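Local structure of purine nucleoside phosphorylase (Thermus thermophilus, 6TK9) at residues Ser29-Leu34 against Leu108-Ala113; Glu90-Pro95 against Val213-Ala218; Pro189-Arg194 against Ile208-Val213. The protein probably catalyses the reversible phosphorolysis of purine nucleosides such as inosine and guanosine, giving the free base and ribose 1-phosphate. All coordinates share one frame; numbering follows the deposited sequence.

Contact 1 (Ser29-Leu34 against Leu108-Ala113). With PO4 (phosphate ion), chain G.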
# COMPACT_ATOMS: atom_id res chain seq x y z
N SER A 29 -19.45 19.83 -16.56
CA SER A 29 -20.65 19.06 -16.96
C SER A 29 -21.82 19.42 -16.04
O SER A 29 -21.75 19.14 -14.83
CB SER A 29 -20.35 17.58 -17.02
OG SER A 29 -19.21 17.36 -17.85
N GLY A 30 -22.86 20.05 -16.62
CA GLY A 30 -24.11 20.44 -15.94
C GLY A 30 -23.96 21.69 -15.10
O GLY A 30 -24.95 22.04 -14.43
N LEU A 31 -22.80 22.36 -15.16
CA LEU A 31 -22.48 23.58 -14.38
C LEU A 31 -22.58 24.84 -15.24
O LEU A 31 -22.39 25.94 -14.67
CB LEU A 31 -21.07 23.44 -13.80
CG LEU A 31 -20.84 22.17 -12.97
CD1 LEU A 31 -19.49 22.23 -12.27
CD2 LEU A 31 -21.98 21.95 -11.98
N GLY A 32 -22.88 24.70 -16.53
CA GLY A 32 -23.08 25.80 -17.49
C GLY A 32 -24.00 26.92 -17.00
O GLY A 32 -23.65 28.09 -17.12
N PRO A 33 -25.22 26.62 -16.48
CA PRO A 33 -26.19 27.66 -16.06
C PRO A 33 -25.69 28.90 -15.31
O PRO A 33 -26.13 29.99 -15.61
CB PRO A 33 -27.14 26.85 -15.18
CG PRO A 33 -27.21 25.52 -15.90
CD PRO A 33 -25.77 25.26 -16.32
N LEU A 34 -24.75 28.79 -14.39
CA LEU A 34 -24.15 30.02 -13.79
C LEU A 34 -23.83 31.04 -14.92
O LEU A 34 -23.89 32.24 -14.66
CB LEU A 34 -22.92 29.62 -12.96
CG LEU A 34 -22.16 30.75 -12.26
CD1 LEU A 34 -23.08 31.66 -11.44
CD2 LEU A 34 -21.08 30.18 -11.36
N LEU A 108 -10.84 29.86 -11.72
CA LEU A 108 -11.66 28.88 -10.96
C LEU A 108 -12.00 27.76 -11.94
O LEU A 108 -12.78 28.01 -12.86
CB LEU A 108 -12.93 29.56 -10.42
CG LEU A 108 -12.82 30.32 -9.10
CD1 LEU A 108 -11.67 31.33 -9.08
CD2 LEU A 108 -14.12 31.02 -8.76
N LEU A 109 -11.42 26.58 -11.80
CA LEU A 109 -11.75 25.43 -12.68
C LEU A 109 -12.77 24.54 -11.98
O LEU A 109 -12.47 24.10 -10.87
CB LEU A 109 -10.46 24.67 -13.00
CG LEU A 109 -9.31 25.53 -13.53
CD1 LEU A 109 -8.03 24.72 -13.56
CD2 LEU A 109 -9.64 26.09 -14.90
N THR A 110 -13.93 24.33 -12.59
CA THR A 110 -15.05 23.55 -12.00
C THR A 110 -15.30 22.33 -12.89
O THR A 110 -15.11 22.45 -14.12
CB THR A 110 -16.31 24.41 -11.81
OG1 THR A 110 -17.07 24.46 -13.02
CG2 THR A 110 -15.99 25.81 -11.32
N SER A 111 -15.74 21.23 -12.28
CA SER A 111 -15.95 19.91 -12.94
C SER A 111 -17.03 19.14 -12.19
O SER A 111 -17.24 19.42 -10.99
CB SER A 111 -14.66 19.12 -13.00
OG SER A 111 -14.03 19.12 -11.72
N ALA A 112 -17.69 18.21 -12.86
CA ALA A 112 -18.38 17.07 -12.21
C ALA A 112 -17.33 15.97 -11.97
O ALA A 112 -16.49 15.77 -12.88
CB ALA A 112 -19.52 16.58 -13.07
N ALA A 113 -17.35 15.33 -10.81
CA ALA A 113 -16.37 14.30 -10.41
C ALA A 113 -17.08 13.22 -9.62
O ALA A 113 -18.04 13.58 -8.92
CB ALA A 113 -15.28 14.90 -9.57
P PO4 G . -16.23 17.85 -16.52
O1 PO4 G . -15.86 18.58 -17.82
O2 PO4 G . -16.97 16.55 -16.84
O3 PO4 G . -17.11 18.71 -15.64
O4 PO4 G . -14.94 17.56 -15.76

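Contact 2 (Glu90-Pro95 against Val213-Ala218)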
# COMPACT_ATOMS: atom_id res chain seq x y z
N GLU A 90 -2.57 19.67 -25.25
CA GLU A 90 -2.33 21.05 -25.72
C GLU A 90 -3.63 21.70 -26.26
O GLU A 90 -3.95 22.85 -25.87
CB GLU A 90 -1.22 21.00 -26.75
CG GLU A 90 -0.97 22.32 -27.44
CD GLU A 90 -0.40 22.14 -28.83
OE1 GLU A 90 0.71 22.65 -29.05
OE2 GLU A 90 -1.05 21.47 -29.66
N GLU A 91 -4.37 21.02 -27.14
CA GLU A 91 -5.61 21.57 -27.76
C GLU A 91 -6.61 21.88 -26.65
O GLU A 91 -7.31 22.92 -26.75
CB GLU A 91 -6.19 20.60 -28.80
CG GLU A 91 -5.50 20.65 -30.17
CD GLU A 91 -6.09 19.70 -31.21
OE1 GLU A 91 -6.36 18.51 -30.88
OE2 GLU A 91 -6.30 20.15 -32.35
N VAL A 92 -6.67 21.02 -25.63
CA VAL A 92 -7.59 21.10 -24.46
C VAL A 92 -7.30 22.39 -23.66
O VAL A 92 -8.24 22.93 -23.06
CB VAL A 92 -7.49 19.82 -23.59
CG1 VAL A 92 -7.95 20.04 -22.16
CG2 VAL A 92 -8.27 18.65 -24.18
N VAL A 93 -6.06 22.86 -23.63
CA VAL A 93 -5.71 24.03 -22.77
C VAL A 93 -5.61 25.31 -23.60
O VAL A 93 -5.17 26.33 -23.03
CB VAL A 93 -4.39 23.81 -22.00
CG1 VAL A 93 -4.50 22.66 -21.01
CG2 VAL A 93 -3.21 23.63 -22.94
N PHE A 94 -5.92 25.28 -24.90
CA PHE A 94 -5.86 26.50 -25.73
C PHE A 94 -6.75 27.56 -25.07
O PHE A 94 -6.23 28.61 -24.69
CB PHE A 94 -6.15 26.23 -27.21
CG PHE A 94 -5.84 27.44 -28.06
CD1 PHE A 94 -4.53 27.85 -28.28
CD2 PHE A 94 -6.87 28.23 -28.57
CE1 PHE A 94 -4.25 29.00 -29.00
CE2 PHE A 94 -6.58 29.38 -29.30
CZ PHE A 94 -5.28 29.76 -29.52
N PRO A 95 -8.06 27.30 -24.80
CA PRO A 95 -8.94 28.29 -24.18
C PRO A 95 -8.32 28.99 -22.96
O PRO A 95 -8.12 30.19 -23.05
CB PRO A 95 -10.22 27.50 -23.84
CG PRO A 95 -10.25 26.38 -24.85
CD PRO A 95 -8.79 26.04 -25.09
N VAL A 213 -6.88 18.78 -14.98
CA VAL A 213 -5.42 18.64 -14.72
C VAL A 213 -4.64 19.31 -15.86
O VAL A 213 -3.72 20.07 -15.59
CB VAL A 213 -5.04 17.17 -14.48
CG1 VAL A 213 -3.54 16.94 -14.49
CG2 VAL A 213 -5.65 16.69 -13.17
N PRO A 214 -4.96 19.11 -17.15
CA PRO A 214 -4.18 19.76 -18.20
C PRO A 214 -4.28 21.29 -18.06
O PRO A 214 -3.28 21.95 -18.23
CB PRO A 214 -4.75 19.24 -19.53
CG PRO A 214 -6.00 18.45 -19.18
CD PRO A 214 -6.01 18.22 -17.69
N GLU A 215 -5.47 21.79 -17.73
CA GLU A 215 -5.75 23.22 -17.46
C GLU A 215 -4.86 23.67 -16.30
O GLU A 215 -4.13 24.69 -16.46
CB GLU A 215 -7.25 23.45 -17.22
CG GLU A 215 -8.09 23.25 -18.48
CD GLU A 215 -9.45 22.60 -18.30
OE1 GLU A 215 -10.36 23.27 -17.82
OE2 GLU A 215 -9.61 21.42 -18.67
N VAL A 216 -4.86 22.93 -15.19
CA VAL A 216 -4.04 23.30 -13.99
C VAL A 216 -2.56 23.41 -14.39
O VAL A 216 -1.95 24.39 -13.98
CB VAL A 216 -4.21 22.30 -12.85
CG1 VAL A 216 -3.26 22.68 -11.71
CG2 VAL A 216 -5.65 22.24 -12.36
N ILE A 217 -2.02 22.45 -15.14
CA ILE A 217 -0.58 22.43 -15.55
C ILE A 217 -0.30 23.61 -16.50
O ILE A 217 0.69 24.33 -16.29
CB ILE A 217 -0.19 21.08 -16.18
CG1 ILE A 217 -0.30 19.94 -15.17
CG2 ILE A 217 1.20 21.15 -16.79
CD1 ILE A 217 -0.23 18.56 -15.77
N ALA A 218 -1.15 23.78 -17.52
CA ALA A 218 -1.06 24.88 -18.52
C ALA A 218 -1.04 26.24 -17.81
O ALA A 218 -0.21 27.10 -18.20
CB ALA A 218 -2.20 24.77 -19.51

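Contact 3 (Pro189-Arg194 against Ile208-Val213). With PO4 (phosphate ion), chain G.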
# COMPACT_ATOMS: atom_id res chain seq x y z
N PRO A 189 -13.10 7.80 -22.33
CA PRO A 189 -14.41 8.15 -21.77
C PRO A 189 -15.21 7.04 -21.07
O PRO A 189 -16.23 7.35 -20.51
CB PRO A 189 -15.20 8.48 -23.04
CG PRO A 189 -14.66 7.52 -24.05
CD PRO A 189 -13.17 7.49 -23.77
N SER A 190 -14.78 5.78 -21.16
CA SER A 190 -15.35 4.68 -20.34
C SER A 190 -15.11 5.04 -18.89
O SER A 190 -14.05 5.61 -18.63
CB SER A 190 -14.75 3.34 -20.66
OG SER A 190 -13.34 3.38 -20.49
N PHE A 191 -16.07 4.79 -18.01
CA PHE A 191 -15.88 4.99 -16.55
C PHE A 191 -14.87 3.93 -16.07
O PHE A 191 -14.61 2.96 -16.78
CB PHE A 191 -17.21 5.00 -15.80
CG PHE A 191 -18.04 6.26 -15.92
CD1 PHE A 191 -17.58 7.47 -15.42
CD2 PHE A 191 -19.30 6.24 -16.52
CE1 PHE A 191 -18.35 8.62 -15.51
CE2 PHE A 191 -20.07 7.40 -16.62
CZ PHE A 191 -19.58 8.59 -16.12
N ALA A 192 -14.27 4.15 -14.91
CA ALA A 192 -13.27 3.27 -14.29
C ALA A 192 -13.93 1.92 -13.96
O ALA A 192 -15.10 1.93 -13.56
CB ALA A 192 -12.75 3.93 -13.05
N SER A 193 -13.19 0.82 -14.11
CA SER A 193 -13.52 -0.51 -13.53
C SER A 193 -13.47 -0.37 -12.01
O SER A 193 -12.86 0.61 -11.50
CB SER A 193 -12.58 -1.59 -13.98
OG SER A 193 -11.35 -1.53 -13.25
N ARG A 194 -14.06 -1.35 -11.30
CA ARG A 194 -13.96 -1.46 -9.83
C ARG A 194 -12.47 -1.40 -9.44
O ARG A 194 -12.11 -0.54 -8.61
CB ARG A 194 -14.67 -2.72 -9.35
CG ARG A 194 -16.19 -2.66 -9.47
CD ARG A 194 -16.83 -3.77 -8.66
NE ARG A 194 -18.25 -3.95 -8.93
CZ ARG A 194 -19.24 -3.27 -8.36
NH1 ARG A 194 -18.99 -2.32 -7.47
NH2 ARG A 194 -20.49 -3.53 -8.69
N ILE A 208 -12.36 11.40 -8.82
CA ILE A 208 -12.00 10.90 -10.17
C ILE A 208 -12.84 11.67 -11.18
O ILE A 208 -14.06 11.75 -10.97
CB ILE A 208 -12.22 9.38 -10.31
CG1 ILE A 208 -11.71 8.89 -11.67
CG2 ILE A 208 -13.68 9.02 -10.11
CD1 ILE A 208 -12.14 7.49 -12.03
N GLY A 209 -12.21 12.22 -12.21
CA GLY A 209 -12.91 12.79 -13.39
C GLY A 209 -11.99 12.86 -14.58
O GLY A 209 -10.82 12.43 -14.48
N MET A 210 -12.46 13.45 -15.67
CA MET A 210 -11.81 13.33 -16.99
C MET A 210 -11.37 14.70 -17.52
O MET A 210 -11.22 14.80 -18.73
CB MET A 210 -12.81 12.68 -17.94
CG MET A 210 -13.33 11.36 -17.43
SD MET A 210 -14.46 10.62 -18.60
CE MET A 210 -14.84 9.07 -17.79
N SER A 211 -11.11 15.69 -16.66
CA SER A 211 -10.79 17.09 -17.07
C SER A 211 -9.80 17.75 -16.10
O SER A 211 -9.34 17.07 -15.19
CB SER A 211 -12.05 17.87 -17.09
OG SER A 211 -12.47 18.16 -15.76
N THR A 212 -9.51 19.05 -16.27
CA THR A 212 -8.99 20.01 -15.24
C THR A 212 -7.47 19.97 -15.12
O THR A 212 -6.85 21.05 -15.08
CB THR A 212 -9.54 19.71 -13.84
OG1 THR A 212 -10.96 19.66 -13.96
CG2 THR A 212 -9.12 20.73 -12.80
N VAL A 213 -6.88 18.78 -14.98
CA VAL A 213 -5.42 18.64 -14.72
C VAL A 213 -4.64 19.31 -15.86
O VAL A 213 -3.72 20.07 -15.59
CB VAL A 213 -5.04 17.17 -14.48
CG1 VAL A 213 -3.54 16.94 -14.49
CG2 VAL A 213 -5.65 16.69 -13.17
P PO4 G . -16.23 17.85 -16.52
O1 PO4 G . -15.86 18.58 -17.82
O2 PO4 G . -16.97 16.55 -16.84
O3 PO4 G . -17.11 18.71 -15.64
O4 PO4 G . -14.94 17.56 -15.76

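Contact 1 (Ser29-Leu34 against Leu108-Ala113)
Ser29 and Ala112 mark the closest backbone approach, with CA of Ser29 5.6 Å from CA of Ala112, at the place where the loop 29-34 after strand 23-27 passes strand 106-115. From there the backbones separate, and Leu31 is the last loop residue to reach the strand. The direct contact is modest, methyl groups lying against oxygens by van der Waals contact alone. The methyl of Ala112 sits against the loop backbone, its CB 3.8 Å from Ser29 O. Leu31 sends its CD1 methyl across to the strand, 3.4 Å from Thr110 OG1, while the same methyl also lies near Ser111 O. Thr110 OG1 is already engaged, bonded to Val26 O and Gly28 N, so the methyl covers a hydroxyl whose polar needs are met.

What joins the segments chemically is the phosphate ion. Ser29 grips it twice: its backbone N-H meets phosphate O3 at 2.8 Å and 169°, and its hydroxyl OG donates to phosphate O2 at 2.6 Å. With OG anti to the carbonyl carbon (chi1 -53°), the hydroxyl lies beside the backbone N, and both donors can reach the one anion. From the strand, Ala112 N binds the same O3 at 2.9 Å, which gives that oxygen one backbone donor from each segment. CB of Ser111 packs 3.2 Å from phosphate O4, whereas its OG bonds to Ser230. Arg80, His82 and Ser211 supply further bonds to the ion, and His60 is a second partner of Ser29 OG. Although the ion probably came from the crystallisation liquor, this clustering of donors is consistent with the phosphate-substrate site of a nucleoside phosphorylase, two backbone amides converging on O3 and side-chain hydroxyls reaching O2 and O4.

Contact 2 (Glu90-Pro95 against Val213-Ala218)
Val93 has the most surface buried here and fits against the first turns of helix 213-222, over Pro214 and Ala218. Its CG1, anti to its own carbonyl carbon (chi1 -64°), points at the helix backbone and comes within 3.1 Å of Pro214 O, a close approach to an oxygen that already accepts the helical bond from Ala218 N. The same methyl lies 3.7 Å from CB of Pro214. One turn further on, CB of Ala218 meets CB of Val93 at 3.5 Å; the small alanine lets the branched side chain come this near. Val92 takes up the neighbouring place, extending CG1 to CG of the Pro214 ring at 3.9 Å, so that the proline is touched by both valines. Beyond the ring, Val92 CG1 also approaches Glu215 OE2. That oxygen takes a weak hydrogen bond from Thr212 N, and OE1 forms a salt bridge with Arg80, which also hydrogen-bonds the phosphate; this makes Glu215 a second-shell residue. Val92 and Val93, ahead of helix 94-102, thus lie against helix 213-222 in apolar packing within the alpha/beta fold of the phosphorylase superfamily.

Contact 3 (Pro189-Arg194 against Ile208-Val213)
Pro189 and Met210 face each other where the two segments run nearly antiparallel, 164° apart in direction, with CA of Pro189 7.5 Å from CA of Met210; at that spacing side chains must bridge the gap. Met210 does most of this. Its chain is extended beyond CG (chi2 -179°, chi3 177°), which carries CE to the backbone of the other segment, 3.5 Å from Pro189 O and 3.6 Å from Ser190 O. The same methyl reaches CD1 of Phe191 at 4.0 Å, approaching the ring obliquely. Further along, CB of Ala192 touches CD1 of Ile208 at 3.8 Å, and Leu197 packs on both.

Strands 179-185 and 207-209 are parallel neighbours joined through helix 194-202, a beta-alpha-beta crossover. The segment 189-194 is the loop leading into that helix, with Ser193 at the N-cap, and it also borders the third subunit, where Ser190 OG bonds to Asn138 of that subunit.

Past the strand, Ser211 turns to the phosphate: OG donates to phosphate O4 at 2.5 Å and accepts from Thr212 OG1 at 2.8 Å, held between one acceptor and one donor, which probably sets its rotation. An alanine here would probably cost the phosphate one of its donors and leave the Thr212 hydroxyl without this acceptor. Arg80, which also hydrogen-bonds the phosphate, packs against both Ser211 and Thr212.

Contact 1 lies deepest, its centre about 7 Å from the centre of the chain, contact 2 about 10 Å and contact 3 about 14 Å; all are buried, but contact 3 owes part of its cover to the third subunit. Contacts 1 and 3 use neighbouring strands of one sheet, 106-115 and 207-209, and supply donors to one phosphate. Contact 2 packs one helix on another, with Glu215 linked to the site through Arg80, and shares Val213 with contact 3. Leu109 CD1, 3.6 Å from Val216 CG2, links contacts 1 and 2. In contact 1 touching residues bind the anion; in contact 3 Ser211 does so beside methyl packing; contact 2 is mainly apolar.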